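Long-range contacts in alginate lyase (Paenibacillus sp. FPU-7, PDB 6KFN), which cleaves alginate by a lyase reaction, probably binding the chain along the side of its right-handed parallel beta-helix: residues 68-74 and 89-95; 37-41 and 73-77. Where two conformers were deposited one is given. Residues are numbered along the deposited sequence.

Overall arrangement
A beta-helix holds together by repeating one kind of contact, rung on rung, and these two contacts sample that principle at neighbouring places, their centres about 9 Å apart. Both draw on strand 73-77 and share Tyr73 and Ser74. Interaction 2 is the more buried: strand 39-41, at one edge of its parallel sheet, pairs in regular ladder fashion with 75-77 through two straight backbone bonds, and apolar side chains fill the inner side. Interaction 1, only partly buried, joins the corners that lead into strands 73-77 and 94-99; here glycines are plentiful, some bonds are weak, one amide is shared between two carbonyls and a serine hydroxyl adds a bond. Gly95 O lies 3.1 Å from Leu75 N, a probable hydrogen bond linking the two.

Interaction 1 of 2, residues 68-74 and 89-95; sequences STGGGYS and MTGALKG
Corner stacking between successive coils of a right-handed parallel beta-helix is the theme of this contact: segment 68-74, which turns a corner at Ser74, lies along 89-95, where strand gives way to corners at Gly91 and Gly95. Ser68 to Gly71 form a type I turn, closed by Gly71 N to Ser68 O (3.2 Å), and Ser68 OG accepts from Gly70 N (3.0 Å) as an ST turn. Gly72 and Gly91 have positive phi (67° and 72°), which favours glycine and helps the chain turn. The CA register runs from Thr69-Ala92 (3.9 Å) to Ser74-Gly95 (5.0 Å). Leu93 N donates to Gly71 O (3.0 Å), Lys94 N weakly to Gly72 O (3.3 Å). Leu93 (chi1 t, chi2 p) packs against the glycines, CB 3.5 Å from Gly72 O and CD1 3.9 Å from Gly70 O. Ser74 N donates to Lys94 O (3.1 Å) and, weakly, to Gly95 O (3.0 Å). Ser74, with chi1 m, sends OG to Thr90 O (3.1 Å), tying its corner to the strand leading to Gly91. Ala92 CB tucks against Tyr73 C (3.4 Å). Beyond the pair, Lys94 NZ forms salt bridges with Asp116 and Glu117, while strand 88-92 runs between strands 63-65 and 110-114.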
ATOM      1  N   SER A  68     -10.016 -14.914  -9.913  1.00 15.90           N
ATOM      2  CA  SER A  68     -10.021 -15.708  -8.700  1.00 20.53           C
ATOM      3  C   SER A  68      -9.117 -15.030  -7.689  1.00 12.00           C
ATOM      4  O   SER A  68      -8.045 -14.534  -8.073  1.00 11.29           O
ATOM      5  CB  SER A  68      -9.431 -17.073  -9.057  1.00 25.48           C
ATOM      6  OG  SER A  68      -8.938 -17.781  -7.972  1.00 29.00           O
ATOM      7  N   THR A  69      -9.494 -15.049  -6.403  1.00 13.00           N
ATOM      8  CA  THR A  69      -8.605 -14.501  -5.388  1.00 14.09           C
ATOM      9  C   THR A  69      -7.311 -15.280  -5.298  1.00 10.20           C
ATOM     10  O   THR A  69      -6.372 -14.791  -4.673  1.00 10.37           O
ATOM     11  CB  THR A  69      -9.249 -14.476  -3.979  1.00 13.95           C
ATOM     12  OG1 THR A  69      -9.715 -15.789  -3.683  1.00 19.24           O
ATOM     13  CG2 THR A  69     -10.365 -13.462  -3.922  1.00 21.02           C
ATOM     14  N   GLY A  70      -7.236 -16.500  -5.852  1.00 10.00           N
ATOM     15  CA  GLY A  70      -6.025 -17.275  -5.794  1.00 10.81           C
ATOM     16  C   GLY A  70      -4.995 -17.023  -6.863  1.00 10.63           C
ATOM     17  O   GLY A  70      -3.922 -17.637  -6.788  1.00 13.07           O
ATOM     18  N   GLY A  71      -5.257 -16.134  -7.810  1.00 10.43           N
ATOM     19  CA  GLY A  71      -4.301 -15.881  -8.866  1.00 11.51           C
ATOM     20  C   GLY A  71      -4.357 -14.481  -9.432  1.00 10.13           C
ATOM     21  O   GLY A  71      -5.295 -13.725  -9.204  1.00 10.14           O
ATOM     22  N   GLY A  72      -3.314 -14.135 -10.173  1.00 11.58           N
ATOM     23  CA  GLY A  72      -3.333 -12.910 -10.925  1.00 10.66           C
ATOM     24  C   GLY A  72      -3.343 -11.650 -10.087  1.00  9.02           C
ATOM     25  O   GLY A  72      -2.868 -11.587  -8.970  1.00 12.56           O
ATOM     26  N   TYR A  73      -3.884 -10.613 -10.672  1.00 16.62           N
ATOM     27  CA  TYR A  73      -3.880  -9.274 -10.101  1.00  9.43           C
ATOM     28  C   TYR A  73      -5.074  -8.556 -10.681  1.00  8.60           C
ATOM     29  O   TYR A  73      -5.595  -8.915 -11.753  1.00 10.27           O
ATOM     30  CB  TYR A  73      -2.597  -8.555 -10.454  1.00 10.04           C
ATOM     31  CG  TYR A  73      -2.192  -8.819 -11.860  1.00 10.10           C
ATOM     32  CD1 TYR A  73      -2.765  -8.155 -12.898  1.00 10.71           C
ATOM     33  CD2 TYR A  73      -1.179  -9.738 -12.137  1.00 15.40           C
ATOM     34  CE1 TYR A  73      -2.375  -8.384 -14.215  1.00 10.26           C
ATOM     35  CE2 TYR A  73      -0.768  -9.983 -13.434  1.00 13.98           C
ATOM     36  CZ  TYR A  73      -1.369  -9.318 -14.473  1.00 11.61           C
ATOM     37  OH  TYR A  73      -0.995  -9.533 -15.764  1.00 20.94           O
ATOM     38  N   SER A  74      -5.519  -7.522  -9.996  1.00  7.12           N
ATOM     39  CA  SER A  74      -6.531  -6.697 -10.612  0.82  8.60           C
ATOM     40  C   SER A  74      -5.919  -5.796 -11.681  1.00  7.00           C
ATOM     41  O   SER A  74      -6.465  -5.633 -12.775  1.00  9.11           O
ATOM     42  CB  SER A  74      -7.276  -5.846  -9.613  0.82 10.22           C
ATOM     43  OG  SER A  74      -7.737  -6.591  -8.477  0.82 20.49           O
ATOM     44  N   MET A  89     -10.939  -2.293  -7.083  1.00  6.99           N
ATOM     45  CA  MET A  89     -10.119  -3.415  -7.509  0.67  6.94           C
ATOM     46  C   MET A  89     -10.374  -4.578  -6.551  1.00  6.17           C
ATOM     47  O   MET A  89     -10.283  -4.402  -5.335  1.00  6.68           O
ATOM     48  CB  MET A  89      -8.604  -3.106  -7.505  0.67  7.26           C
ATOM     49  CG  MET A  89      -8.073  -2.189  -8.601  0.67  9.12           C
ATOM     50  SD  MET A  89      -8.313  -0.464  -8.247  0.67  6.82           S
ATOM     51  CE  MET A  89      -7.468   0.248  -9.711  0.67  7.75           C
ATOM     52  N   THR A  90     -10.667  -5.747  -7.094  1.00  6.14           N
ATOM     53  CA  THR A  90     -11.029  -6.881  -6.279  1.00  6.22           C
ATOM     54  C   THR A  90     -10.718  -8.186  -6.967  1.00  6.60           C
ATOM     55  O   THR A  90     -10.401  -8.237  -8.153  1.00  9.25           O
ATOM     56  CB  THR A  90     -12.527  -6.770  -5.924  1.00  7.09           C
ATOM     57  OG1 THR A  90     -12.861  -7.684  -4.878  1.00  8.61           O
ATOM     58  CG2 THR A  90     -13.457  -7.058  -7.089  1.00  8.24           C
ATOM     59  N   GLY A  91     -10.882  -9.277  -6.204  1.00  7.94           N
ATOM     60  CA  GLY A  91     -11.045 -10.563  -6.847  1.00 10.39           C
ATOM     61  C   GLY A  91      -9.806 -11.157  -7.491  1.00  9.25           C
ATOM     62  O   GLY A  91      -9.901 -11.846  -8.524  1.00 13.47           O
ATOM     63  N   ALA A  92      -8.655 -10.929  -6.909  1.00  6.97           N
ATOM     64  CA  ALA A  92      -7.384 -11.400  -7.430  1.00  7.15           C
ATOM     65  C   ALA A  92      -6.448 -11.659  -6.275  1.00  6.27           C
ATOM     66  O   ALA A  92      -6.674 -11.236  -5.145  1.00  6.20           O
ATOM     67  CB  ALA A  92      -6.775 -10.393  -8.392  1.00  7.86           C
ATOM     68  N   LEU A  93      -5.320 -12.291  -6.585  1.00  7.28           N
ATOM     69  CA  LEU A  93      -4.297 -12.582  -5.584  1.00  6.64           C
ATOM     70  C   LEU A  93      -3.610 -11.336  -5.066  1.00  6.17           C
ATOM     71  O   LEU A  93      -3.222 -11.259  -3.906  1.00  6.35           O
ATOM     72  CB  LEU A  93      -3.277 -13.573  -6.150  1.00  8.09           C
ATOM     73  CG  LEU A  93      -2.259 -14.127  -5.165  1.00  8.19           C
ATOM     74  CD1 LEU A  93      -2.889 -15.023  -4.137  1.00  9.52           C
ATOM     75  CD2 LEU A  93      -1.169 -14.915  -5.909  1.00 10.57           C
ATOM     76  N   LYS A  94      -3.424 -10.358  -5.945  1.00  7.12           N
ATOM     77  CA  LYS A  94      -2.915  -9.046  -5.580  1.00  7.37           C
ATOM     78  C   LYS A  94      -3.858  -8.010  -6.153  1.00  6.42           C
ATOM     79  O   LYS A  94      -4.456  -8.223  -7.211  1.00  8.40           O
ATOM     80  CB  LYS A  94      -1.538  -8.785  -6.217  1.00 14.79           C
ATOM     81  CG  LYS A  94      -0.578  -9.982  -6.341  1.00 31.11           C
ATOM     82  CD  LYS A  94      -0.096 -10.403  -5.019  1.00 37.19           C
ATOM     83  CE  LYS A  94       1.071 -11.427  -5.127  1.00 26.07           C
ATOM     84  NZ  LYS A  94       1.487 -11.949  -3.773  1.00 50.50           N
ATOM     85  N   GLY A  95      -3.991  -6.857  -5.492  1.00  6.61           N
ATOM     86  CA  GLY A  95      -4.827  -5.805  -6.018  1.00  6.15           C
ATOM     87  C   GLY A  95      -4.125  -5.062  -7.159  1.00  5.80           C
ATOM     88  O   GLY A  95      -4.434  -5.257  -8.328  1.00  7.30           O
TER

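Interaction 2 of 2, residues 37-41 and 73-77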
ATOM      1  N   GLY A  37     -10.573  -9.447 -15.703  1.00 11.73           N
ATOM      2  CA  GLY A  37      -9.360  -9.673 -16.427  1.00 14.25           C
ATOM      3  C   GLY A  37      -8.177  -9.521 -15.491  1.00 14.21           C
ATOM      4  O   GLY A  37      -8.311  -9.170 -14.310  1.00 19.63           O
ATOM      5  N   SER A  38      -7.016  -9.732 -16.111  1.00 15.39           N
ATOM      6  CA  SER A  38      -5.725  -9.447 -15.501  1.00 17.61           C
ATOM      7  C   SER A  38      -5.125  -8.298 -16.315  1.00 13.43           C
ATOM      8  O   SER A  38      -4.458  -8.513 -17.316  1.00 14.58           O
ATOM      9  CB  SER A  38      -4.835 -10.675 -15.490  1.00 28.40           C
ATOM     10  OG  SER A  38      -5.535 -11.782 -14.948  1.00 45.72           O
ATOM     11  N   PHE A  39      -5.459  -7.077 -15.969  1.00 11.10           N
ATOM     12  CA  PHE A  39      -5.179  -5.937 -16.861  1.00  8.44           C
ATOM     13  C   PHE A  39      -3.757  -5.423 -16.670  1.00  6.97           C
ATOM     14  O   PHE A  39      -3.255  -5.383 -15.555  1.00  7.50           O
ATOM     15  CB  PHE A  39      -6.199  -4.860 -16.539  1.00  7.62           C
ATOM     16  CG  PHE A  39      -7.598  -5.307 -16.873  1.00  7.92           C
ATOM     17  CD1 PHE A  39      -7.970  -5.534 -18.188  1.00  9.55           C
ATOM     18  CD2 PHE A  39      -8.524  -5.511 -15.868  1.00  8.58           C
ATOM     19  CE1 PHE A  39      -9.243  -6.016 -18.487  1.00 10.45           C
ATOM     20  CE2 PHE A  39      -9.792  -5.998 -16.144  1.00 10.23           C
ATOM     21  CZ  PHE A  39     -10.133  -6.237 -17.460  1.00 11.02           C
ATOM     22  N   LYS A  40      -3.115  -5.047 -17.787  1.00  7.11           N
ATOM     23  CA  LYS A  40      -1.700  -4.700 -17.848  1.00  6.92           C
ATOM     24  C   LYS A  40      -1.498  -3.289 -18.389  1.00  6.87           C
ATOM     25  O   LYS A  40      -1.801  -3.016 -19.547  1.00  8.81           O
ATOM     26  CB  LYS A  40      -0.940  -5.711 -18.708  1.00  8.44           C
ATOM     27  CG  LYS A  40      -0.982  -7.155 -18.183  1.00  9.54           C
ATOM     28  CD  LYS A  40      -0.485  -8.146 -19.232  1.00 16.89           C
ATOM     29  CE  LYS A  40      -0.708  -9.581 -18.789  1.00 36.36           C
ATOM     30  NZ  LYS A  40      -2.163  -9.866 -18.528  1.00 39.25           N
ATOM     31  N   ALA A  41      -1.000  -2.411 -17.533  1.00  6.12           N
ATOM     32  CA  ALA A  41      -0.693  -1.028 -17.876  1.00  6.57           C
ATOM     33  C   ALA A  41       0.826  -0.943 -18.121  1.00  5.86           C
ATOM     34  O   ALA A  41       1.597  -0.818 -17.179  1.00  6.74           O
ATOM     35  CB  ALA A  41      -1.155  -0.101 -16.759  1.00  6.39           C
ATOM     36  N   TYR A  73      -3.884 -10.613 -10.672  1.00 16.62           N
ATOM     37  CA  TYR A  73      -3.880  -9.274 -10.101  1.00  9.43           C
ATOM     38  C   TYR A  73      -5.074  -8.556 -10.681  1.00  8.60           C
ATOM     39  O   TYR A  73      -5.595  -8.915 -11.753  1.00 10.27           O
ATOM     40  CB  TYR A  73      -2.597  -8.555 -10.454  1.00 10.04           C
ATOM     41  CG  TYR A  73      -2.192  -8.819 -11.860  1.00 10.10           C
ATOM     42  CD1 TYR A  73      -2.765  -8.155 -12.898  1.00 10.71           C
ATOM     43  CD2 TYR A  73      -1.179  -9.738 -12.137  1.00 15.40           C
ATOM     44  CE1 TYR A  73      -2.375  -8.384 -14.215  1.00 10.26           C
ATOM     45  CE2 TYR A  73      -0.768  -9.983 -13.434  1.00 13.98           C
ATOM     46  CZ  TYR A  73      -1.369  -9.318 -14.473  1.00 11.61           C
ATOM     47  OH  TYR A  73      -0.995  -9.533 -15.764  1.00 20.94           O
ATOM     48  N   SER A  74      -5.519  -7.522  -9.996  1.00  7.12           N
ATOM     49  CA  SER A  74      -6.531  -6.697 -10.612  0.82  8.60           C
ATOM     50  C   SER A  74      -5.919  -5.796 -11.681  1.00  7.00           C
ATOM     51  O   SER A  74      -6.465  -5.633 -12.775  1.00  9.11           O
ATOM     52  CB  SER A  74      -7.276  -5.846  -9.613  0.82 10.22           C
ATOM     53  OG  SER A  74      -7.737  -6.591  -8.477  0.82 20.49           O
ATOM     54  N   LEU A  75      -4.747  -5.231 -11.383  1.00  6.07           N
ATOM     55  CA  LEU A  75      -4.039  -4.351 -12.301  1.00  6.06           C
ATOM     56  C   LEU A  75      -2.548  -4.509 -12.053  1.00  5.47           C
ATOM     57  O   LEU A  75      -2.097  -4.464 -10.912  1.00  6.22           O
ATOM     58  CB  LEU A  75      -4.486  -2.908 -12.067  1.00  6.20           C
ATOM     59  CG  LEU A  75      -3.887  -1.847 -12.998  1.00  6.88           C
ATOM     60  CD1 LEU A  75      -4.331  -2.069 -14.479  1.00  7.59           C
ATOM     61  CD2 LEU A  75      -4.255  -0.460 -12.538  1.00  9.06           C
ATOM     62  N   TYR A  76      -1.787  -4.655 -13.144  1.00  5.64           N
ATOM     63  CA  TYR A  76      -0.327  -4.802 -13.103  1.00  5.74           C
ATOM     64  C   TYR A  76       0.249  -3.625 -13.880  1.00  5.67           C
ATOM     65  O   TYR A  76       0.038  -3.532 -15.093  1.00  6.64           O
ATOM     66  CB  TYR A  76       0.087  -6.127 -13.737  1.00  6.83           C
ATOM     67  CG  TYR A  76       1.560  -6.434 -13.735  1.00  6.34           C
ATOM     68  CD1 TYR A  76       2.403  -6.033 -12.726  1.00  6.68           C
ATOM     69  CD2 TYR A  76       2.131  -7.158 -14.765  1.00  8.31           C
ATOM     70  CE1 TYR A  76       3.752  -6.391 -12.709  1.00  7.31           C
ATOM     71  CE2 TYR A  76       3.462  -7.520 -14.762  1.00  8.66           C
ATOM     72  CZ  TYR A  76       4.274  -7.126 -13.743  1.00  7.27           C
ATOM     73  OH  TYR A  76       5.587  -7.494 -13.776  1.00  8.77           O
ATOM     74  N   VAL A  77       0.972  -2.734 -13.200  1.00  5.29           N
ATOM     75  CA  VAL A  77       1.497  -1.508 -13.789  1.00  5.42           C
ATOM     76  C   VAL A  77       3.006  -1.668 -13.919  1.00  5.31           C
ATOM     77  O   VAL A  77       3.698  -1.863 -12.923  1.00  5.79           O
ATOM     78  CB  VAL A  77       1.155  -0.281 -12.929  1.00  5.91           C
ATOM     79  CG1 VAL A  77       1.618   0.988 -13.656  1.00  6.54           C
ATOM     80  CG2 VAL A  77      -0.330  -0.212 -12.600  1.00  6.78           C
TER
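Parallel strands stacked in register are the building principle of the beta-helix, and strands 39-41 and 75-77 pair in just this way at the edge of one of its sheets. Their axes approach to 4.8 Å at 21°, and Phe39, Lys40 and Ala41 lie beside Leu75, Tyr76 and Val77. Tyr76 N donates to Phe39 O and Ala41 N to Tyr76 O, both at 2.9 Å. On the face of Phe39, Ala41, Leu75 and Val77, the tip of Leu75 leans back across the gap, its CD1 3.9 Å from Phe39 CB. The small Ala41 leaves room that Leu75 CD1 (4.4 Å from Ala41 CB) and Val77 CG2 (4.2 Å from Ala41 CB) close over. Trp82 and Ile84 of strand 82-85 pack against this apolar layer, while the Phe39 ring turns away to meet Ala11, Leu14 and Leu18 of helix 11-19. Around the corner, the Tyr73 ring reaches beside the chain at Ser38, its CE1 3.6 Å from Ser38 CB and 3.4 Å from Phe39 O. The extended Lys40 side chain curls at its end to meet the ring's edge: NZ donates to Ser38 O at 2.9 Å and, weakly, to Tyr73 OH at 3.0 Å.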